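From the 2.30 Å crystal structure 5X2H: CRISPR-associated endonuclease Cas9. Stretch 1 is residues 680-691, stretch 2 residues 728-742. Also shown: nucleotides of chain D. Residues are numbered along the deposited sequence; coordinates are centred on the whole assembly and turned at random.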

# COMPACT_ATOMS: atom_id res chain seq x y z
N ASP A 680 5.98 -18.52 0.91
CA ASP A 680 5.71 -18.83 2.31
C ASP A 680 5.02 -20.18 2.46
O ASP A 680 4.15 -20.55 1.66
CB ASP A 680 4.84 -17.74 2.94
CG ASP A 680 5.61 -16.46 3.20
OD1 ASP A 680 6.83 -16.44 2.95
OD2 ASP A 680 4.98 -15.47 3.65
N MET A 681 5.43 -20.93 3.48
CA MET A 681 4.74 -22.15 3.90
C MET A 681 3.73 -21.74 4.97
O MET A 681 4.01 -21.79 6.17
CB MET A 681 5.73 -23.18 4.43
CG MET A 681 5.10 -24.52 4.79
SD MET A 681 6.15 -25.53 5.86
CE MET A 681 7.72 -25.41 5.02
N PHE A 682 2.55 -21.31 4.53
CA PHE A 682 1.59 -20.75 5.47
C PHE A 682 0.92 -21.80 6.33
O PHE A 682 0.30 -21.44 7.34
CB PHE A 682 0.52 -19.93 4.72
CG PHE A 682 -0.49 -20.76 3.96
CD1 PHE A 682 -0.23 -21.19 2.67
CD2 PHE A 682 -1.72 -21.07 4.53
CE1 PHE A 682 -1.17 -21.94 1.97
CE2 PHE A 682 -2.66 -21.82 3.83
CZ PHE A 682 -2.38 -22.26 2.55
N ARG A 683 1.03 -23.08 5.98
CA ARG A 683 0.31 -24.13 6.68
C ARG A 683 1.10 -25.43 6.60
O ARG A 683 1.80 -25.69 5.62
CB ARG A 683 -1.10 -24.29 6.08
CG ARG A 683 -1.93 -25.42 6.66
CD ARG A 683 -3.32 -25.42 6.02
NE ARG A 683 -3.82 -26.77 5.77
CZ ARG A 683 -4.93 -27.04 5.10
NH1 ARG A 683 -5.67 -26.06 4.61
NH2 ARG A 683 -5.30 -28.30 4.92
N VAL A 684 0.99 -26.23 7.65
CA VAL A 684 1.53 -27.59 7.66
C VAL A 684 0.50 -28.50 8.31
O VAL A 684 -0.06 -28.17 9.36
CB VAL A 684 2.89 -27.68 8.39
CG1 VAL A 684 2.79 -27.12 9.81
CG2 VAL A 684 3.39 -29.11 8.42
N ASP A 685 0.22 -29.63 7.67
CA ASP A 685 -0.77 -30.58 8.16
C ASP A 685 -0.05 -31.73 8.87
O ASP A 685 0.82 -32.38 8.28
CB ASP A 685 -1.64 -31.10 7.02
CG ASP A 685 -2.56 -30.03 6.46
OD1 ASP A 685 -2.60 -28.92 7.04
OD2 ASP A 685 -3.25 -30.30 5.46
N ILE A 686 -0.42 -31.97 10.12
CA ILE A 686 0.22 -32.97 10.96
C ILE A 686 -0.60 -34.24 10.93
O ILE A 686 -1.82 -34.21 11.16
CB ILE A 686 0.39 -32.45 12.41
CG1 ILE A 686 1.28 -31.21 12.42
CG2 ILE A 686 0.94 -33.55 13.31
CD1 ILE A 686 2.61 -31.40 11.72
N PHE A 687 0.05 -35.35 10.62
CA PHE A 687 -0.57 -36.67 10.62
C PHE A 687 0.08 -37.53 11.69
O PHE A 687 1.14 -37.21 12.24
CB PHE A 687 -0.44 -37.35 9.25
CG PHE A 687 -1.30 -36.73 8.19
CD1 PHE A 687 -0.93 -35.54 7.59
CD2 PHE A 687 -2.46 -37.36 7.77
CE1 PHE A 687 -1.71 -34.97 6.60
CE2 PHE A 687 -3.24 -36.80 6.78
CZ PHE A 687 -2.87 -35.61 6.20
N LYS A 688 -0.57 -38.66 11.99
CA LYS A 688 -0.08 -39.60 12.99
C LYS A 688 -0.35 -41.00 12.47
O LYS A 688 -1.49 -41.34 12.14
CB LYS A 688 -0.78 -39.37 14.33
CG LYS A 688 -0.28 -40.23 15.48
CD LYS A 688 -0.82 -39.71 16.80
CE LYS A 688 -0.46 -40.62 17.96
NZ LYS A 688 -1.20 -41.91 17.88
N HIS A 689 0.71 -41.81 12.39
CA HIS A 689 0.53 -43.21 12.01
C HIS A 689 -0.31 -43.93 13.05
O HIS A 689 -0.05 -43.83 14.25
CB HIS A 689 1.89 -43.88 11.85
CG HIS A 689 1.82 -45.24 11.22
ND1 HIS A 689 1.36 -46.35 11.88
CD2 HIS A 689 2.16 -45.66 9.97
CE1 HIS A 689 1.41 -47.40 11.08
NE2 HIS A 689 1.89 -47.00 9.91
N LYS A 690 -1.33 -44.66 12.59
CA LYS A 690 -2.32 -45.23 13.49
C LYS A 690 -1.74 -46.30 14.41
O LYS A 690 -2.32 -46.55 15.47
CB LYS A 690 -3.48 -45.82 12.70
CG LYS A 690 -4.28 -44.81 11.90
CD LYS A 690 -5.72 -45.27 11.73
CE LYS A 690 -6.52 -44.30 10.87
NZ LYS A 690 -6.12 -44.38 9.44
N LYS A 691 -0.63 -46.93 14.05
CA LYS A 691 -0.10 -48.03 14.83
C LYS A 691 1.25 -47.75 15.48
O LYS A 691 1.52 -48.29 16.55
CB LYS A 691 0.02 -49.29 13.96
CG LYS A 691 -1.32 -49.81 13.46
CD LYS A 691 -2.37 -49.77 14.57
CE LYS A 691 -3.74 -50.25 14.09
NZ LYS A 691 -3.82 -51.73 14.02
N LEU A 728 3.19 -41.13 1.26
CA LEU A 728 1.78 -40.93 0.97
C LEU A 728 0.95 -41.10 2.23
O LEU A 728 1.06 -42.12 2.93
CB LEU A 728 1.31 -41.90 -0.11
CG LEU A 728 -0.14 -41.71 -0.57
CD1 LEU A 728 -0.34 -40.31 -1.12
CD2 LEU A 728 -0.52 -42.76 -1.60
N MET A 729 0.09 -40.12 2.52
CA MET A 729 -0.77 -40.17 3.70
C MET A 729 -2.05 -40.91 3.34
O MET A 729 -3.08 -40.32 3.01
CB MET A 729 -1.05 -38.76 4.22
CG MET A 729 0.18 -38.01 4.71
SD MET A 729 0.87 -38.64 6.26
CE MET A 729 2.08 -39.84 5.68
N ASP A 730 -1.97 -42.24 3.40
CA ASP A 730 -3.08 -43.10 3.05
C ASP A 730 -3.85 -43.50 4.31
O ASP A 730 -3.77 -42.83 5.34
CB ASP A 730 -2.56 -44.30 2.25
CG ASP A 730 -1.45 -45.06 2.98
OD1 ASP A 730 -1.32 -44.89 4.21
OD2 ASP A 730 -0.71 -45.81 2.32
N GLU A 731 -4.60 -44.61 4.24
CA GLU A 731 -5.45 -45.03 5.35
C GLU A 731 -4.66 -45.43 6.59
O GLU A 731 -5.27 -45.65 7.64
CB GLU A 731 -6.34 -46.20 4.91
N ASN A 732 -3.33 -45.54 6.50
CA ASN A 732 -2.51 -45.84 7.66
C ASN A 732 -2.24 -44.62 8.53
O ASN A 732 -1.78 -44.77 9.67
CB ASN A 732 -1.18 -46.44 7.22
CG ASN A 732 -1.34 -47.81 6.59
OD1 ASN A 732 -2.05 -48.66 7.12
ND2 ASN A 732 -0.68 -48.02 5.46
N TYR A 733 -2.53 -43.41 8.04
CA TYR A 733 -2.26 -42.18 8.76
C TYR A 733 -3.56 -41.41 8.94
O TYR A 733 -4.38 -41.32 8.01
CB TYR A 733 -1.24 -41.31 8.01
CG TYR A 733 0.04 -42.03 7.67
CD1 TYR A 733 0.15 -42.80 6.51
CD2 TYR A 733 1.16 -41.94 8.50
CE1 TYR A 733 1.32 -43.45 6.19
CE2 TYR A 733 2.34 -42.59 8.18
CZ TYR A 733 2.41 -43.35 7.03
OH TYR A 733 3.58 -44.00 6.72
N GLU A 734 -3.75 -40.85 10.13
CA GLU A 734 -4.93 -40.04 10.44
C GLU A 734 -4.51 -38.59 10.60
O GLU A 734 -3.52 -38.29 11.27
CB GLU A 734 -5.63 -40.54 11.70
CG GLU A 734 -4.72 -40.76 12.90
CD GLU A 734 -5.50 -41.03 14.18
OE1 GLU A 734 -5.72 -40.08 14.96
OE2 GLU A 734 -5.90 -42.19 14.39
N PHE A 735 -5.28 -37.70 9.97
CA PHE A 735 -5.05 -36.27 10.12
C PHE A 735 -5.30 -35.84 11.56
O PHE A 735 -6.33 -36.18 12.15
CB PHE A 735 -5.96 -35.50 9.16
CG PHE A 735 -5.95 -34.01 9.37
CD1 PHE A 735 -4.88 -33.24 8.94
CD2 PHE A 735 -7.03 -33.38 9.98
CE1 PHE A 735 -4.88 -31.87 9.12
CE2 PHE A 735 -7.03 -32.01 10.16
CZ PHE A 735 -5.96 -31.26 9.73
N CYS A 736 -4.35 -35.10 12.13
CA CYS A 736 -4.47 -34.59 13.49
C CYS A 736 -4.98 -33.16 13.51
O CYS A 736 -6.04 -32.88 14.10
CB CYS A 736 -3.12 -34.69 14.21
SG CYS A 736 -2.44 -36.35 14.24
N PHE A 737 -4.25 -32.24 12.89
CA PHE A 737 -4.61 -30.82 12.88
C PHE A 737 -3.72 -30.11 11.86
O PHE A 737 -2.72 -30.66 11.39
CB PHE A 737 -4.47 -30.19 14.26
CG PHE A 737 -3.24 -30.62 15.01
CD1 PHE A 737 -2.01 -30.07 14.72
CD2 PHE A 737 -3.33 -31.58 16.01
CE1 PHE A 737 -0.88 -30.47 15.41
CE2 PHE A 737 -2.20 -31.98 16.70
CZ PHE A 737 -0.98 -31.42 16.40
N SER A 738 -4.11 -28.89 11.53
CA SER A 738 -3.34 -28.01 10.66
C SER A 738 -2.69 -26.93 11.51
O SER A 738 -3.35 -26.33 12.37
CB SER A 738 -4.22 -27.39 9.58
OG SER A 738 -4.79 -28.38 8.75
N LEU A 739 -1.41 -26.67 11.26
CA LEU A 739 -0.68 -25.63 11.97
C LEU A 739 -0.38 -24.47 11.04
O LEU A 739 -0.02 -24.67 9.88
CB LEU A 739 0.63 -26.18 12.55
CG LEU A 739 0.51 -27.30 13.57
CD1 LEU A 739 1.87 -27.67 14.12
CD2 LEU A 739 -0.45 -26.90 14.70
N TYR A 740 -0.56 -23.26 11.56
CA TYR A 740 -0.18 -22.03 10.89
C TYR A 740 0.83 -21.31 11.78
O TYR A 740 1.01 -21.65 12.95
CB TYR A 740 -1.40 -21.14 10.63
CG TYR A 740 -2.56 -21.85 9.98
CD1 TYR A 740 -3.45 -22.61 10.73
CD2 TYR A 740 -2.78 -21.76 8.61
CE1 TYR A 740 -4.52 -23.27 10.14
CE2 TYR A 740 -3.85 -22.42 8.01
CZ TYR A 740 -4.71 -23.17 8.78
OH TYR A 740 -5.77 -23.82 8.20
N LYS A 741 1.49 -20.30 11.21
CA LYS A 741 2.42 -19.50 12.00
C LYS A 741 1.72 -18.94 13.23
O LYS A 741 0.62 -18.37 13.13
CB LYS A 741 3.00 -18.38 11.14
CG LYS A 741 4.00 -18.88 10.10
CD LYS A 741 4.62 -17.73 9.32
CE LYS A 741 5.70 -18.24 8.37
NZ LYS A 741 5.19 -19.31 7.46
N ASP A 742 2.35 -19.12 14.39
CA ASP A 742 1.86 -18.70 15.70
C ASP A 742 0.66 -19.50 16.18
O ASP A 742 -0.08 -19.04 17.06
CB ASP A 742 1.54 -17.20 15.72
CG ASP A 742 2.78 -16.34 15.73
OD1 ASP A 742 3.82 -16.81 16.23
OD2 ASP A 742 2.72 -15.20 15.23
P DA D 3 8.49 -20.39 5.90
OP1 DA D 3 7.14 -19.85 5.62
OP2 DA D 3 8.72 -21.23 7.10
O5' DA D 3 9.01 -21.22 4.63
C5' DA D 3 9.11 -20.57 3.36
C4' DA D 3 10.35 -21.02 2.60
O4' DA D 3 11.52 -20.31 3.09
C3' DA D 3 10.67 -22.52 2.72
O3' DA D 3 11.01 -23.03 1.44
C2' DA D 3 11.86 -22.56 3.68
C1' DA D 3 12.55 -21.23 3.40
N9 DA D 3 13.32 -20.71 4.53
C8 DA D 3 12.86 -20.49 5.81
N7 DA D 3 13.77 -20.01 6.62
C5 DA D 3 14.90 -19.91 5.83
C6 DA D 3 16.22 -19.47 6.10
N6 DA D 3 16.62 -19.03 7.30
N1 DA D 3 17.11 -19.49 5.09
C2 DA D 3 16.71 -19.93 3.89
N3 DA D 3 15.50 -20.37 3.52
C4 DA D 3 14.64 -20.33 4.54
P DG D 2 7.26 -14.39 8.24
OP1 DG D 2 5.99 -14.32 7.49
OP2 DG D 2 7.24 -14.53 9.72
O5' DG D 2 8.12 -15.59 7.64
C5' DG D 2 8.22 -15.74 6.24
C4' DG D 2 9.26 -16.78 5.87
O4' DG D 2 10.60 -16.22 5.97
C3' DG D 2 9.28 -18.04 6.75
O3' DG D 2 9.50 -19.15 5.92
C2' DG D 2 10.51 -17.80 7.62
C1' DG D 2 11.41 -17.20 6.57
N9 DG D 2 12.65 -16.61 7.05
C8 DG D 2 12.92 -16.14 8.31
N7 DG D 2 14.14 -15.69 8.44
C5 DG D 2 14.71 -15.89 7.19
C6 DG D 2 16.02 -15.61 6.72
O6 DG D 2 16.97 -15.10 7.34
N1 DG D 2 16.18 -15.97 5.39
C2 DG D 2 15.20 -16.54 4.61
N2 DG D 2 15.54 -16.83 3.34
N3 DG D 2 13.98 -16.81 5.03
C4 DG D 2 13.81 -16.46 6.33
O HOH W 1 1.04 -19.34 8.54
O HOH W 2 -6.13 -23.27 5.82

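Two antiparallel strands, 683-689 and one that begins at Tyr733, pair edge to edge in a bulged ladder, with apolar packing on one face, a ring cluster and a small charged network on the other, and a DNA phosphate held at one end.

The backbone sets the frame. Val684 and Leu739 exchange two hydrogen bonds, Val684 N to Leu739 O at 2.9 Å and Leu739 N to Val684 O at 2.8 Å. Next along, Ile686 N donates to Phe737 O at 2.9 Å, but Ile686 O accepts from Cys736 N, also at 2.9 Å, rather than from Phe737. That split marks a bulge: the register slips by one residue, and Cys736, with a psi of -60°, takes up the extra length. Beyond it the regular pattern resumes. Lys688 and Glu734 bond reciprocally, N to O, at 3.1 Å each way, and Lys690 N closes the ladder on Asn732 O at 3.0 Å. A type I turn from Asp730 to Tyr733 leads into the second strand; within it Asp730 OD1 accepts from Asn732 N at 3.1 Å.

Because side chains alternate, each face has its own character. Val684, Ile686 and Leu739 make one face greasy. Val684 CG1 lies 3.6 Å from Leu739 CB, and Ile686 CG1 reaches both Leu739 CD1 at 4.0 Å and Phe737 CE1 at 3.8 Å. Branched Val684 and Ile686 suit extended backbone and cover the neighbouring strand close to the main chain. Farther along, the SG of Cys736 sits 3.4 Å from Lys688 CB, so the aliphatic root of the lysine serves the contact while its end leads away.

On the other face Phe687 is the hub, with more area covered by the partner stretch than any other residue. Met729 CG stands over one face of its ring, 3.8 Å from the centroid and almost on the normal; the flexible thioether chain can lie closely against a flat ring. Over the opposite face comes Phe735, whose edge points toward it with the planes at 71°. His689 turns its edge toward the face of Tyr733, centroids 5.0 Å apart.

The same face becomes polar at Asp685. Its OD1 accepts from Ser738 OG at 2.8 Å and from Arg683 NE at 2.8 Å, while Arg683 NH2 reaches Asp685 OD2 at 2.9 Å. This salt bridge gives the buried charges partners, and the short serine fits directly across from the aspartate. Arg683 CD also packs 3.6 Å from Tyr740 CE2, and a water joins Arg683 NH1, at 3.1 Å from its O, to Tyr740 OH, at 2.5 Å.

At the DNA end, a second water spans the stretches, its O 2.5 Å from Phe682 O and 2.9 Å from Lys741 N. Lys741 extends its chain so that NZ bonds OP1 of DA3 at 2.7 Å, and Met681 N donates to that same OP1 at 2.9 Å. One phosphate oxygen thus ties both stretches together, as befits an endonuclease that handles DNA.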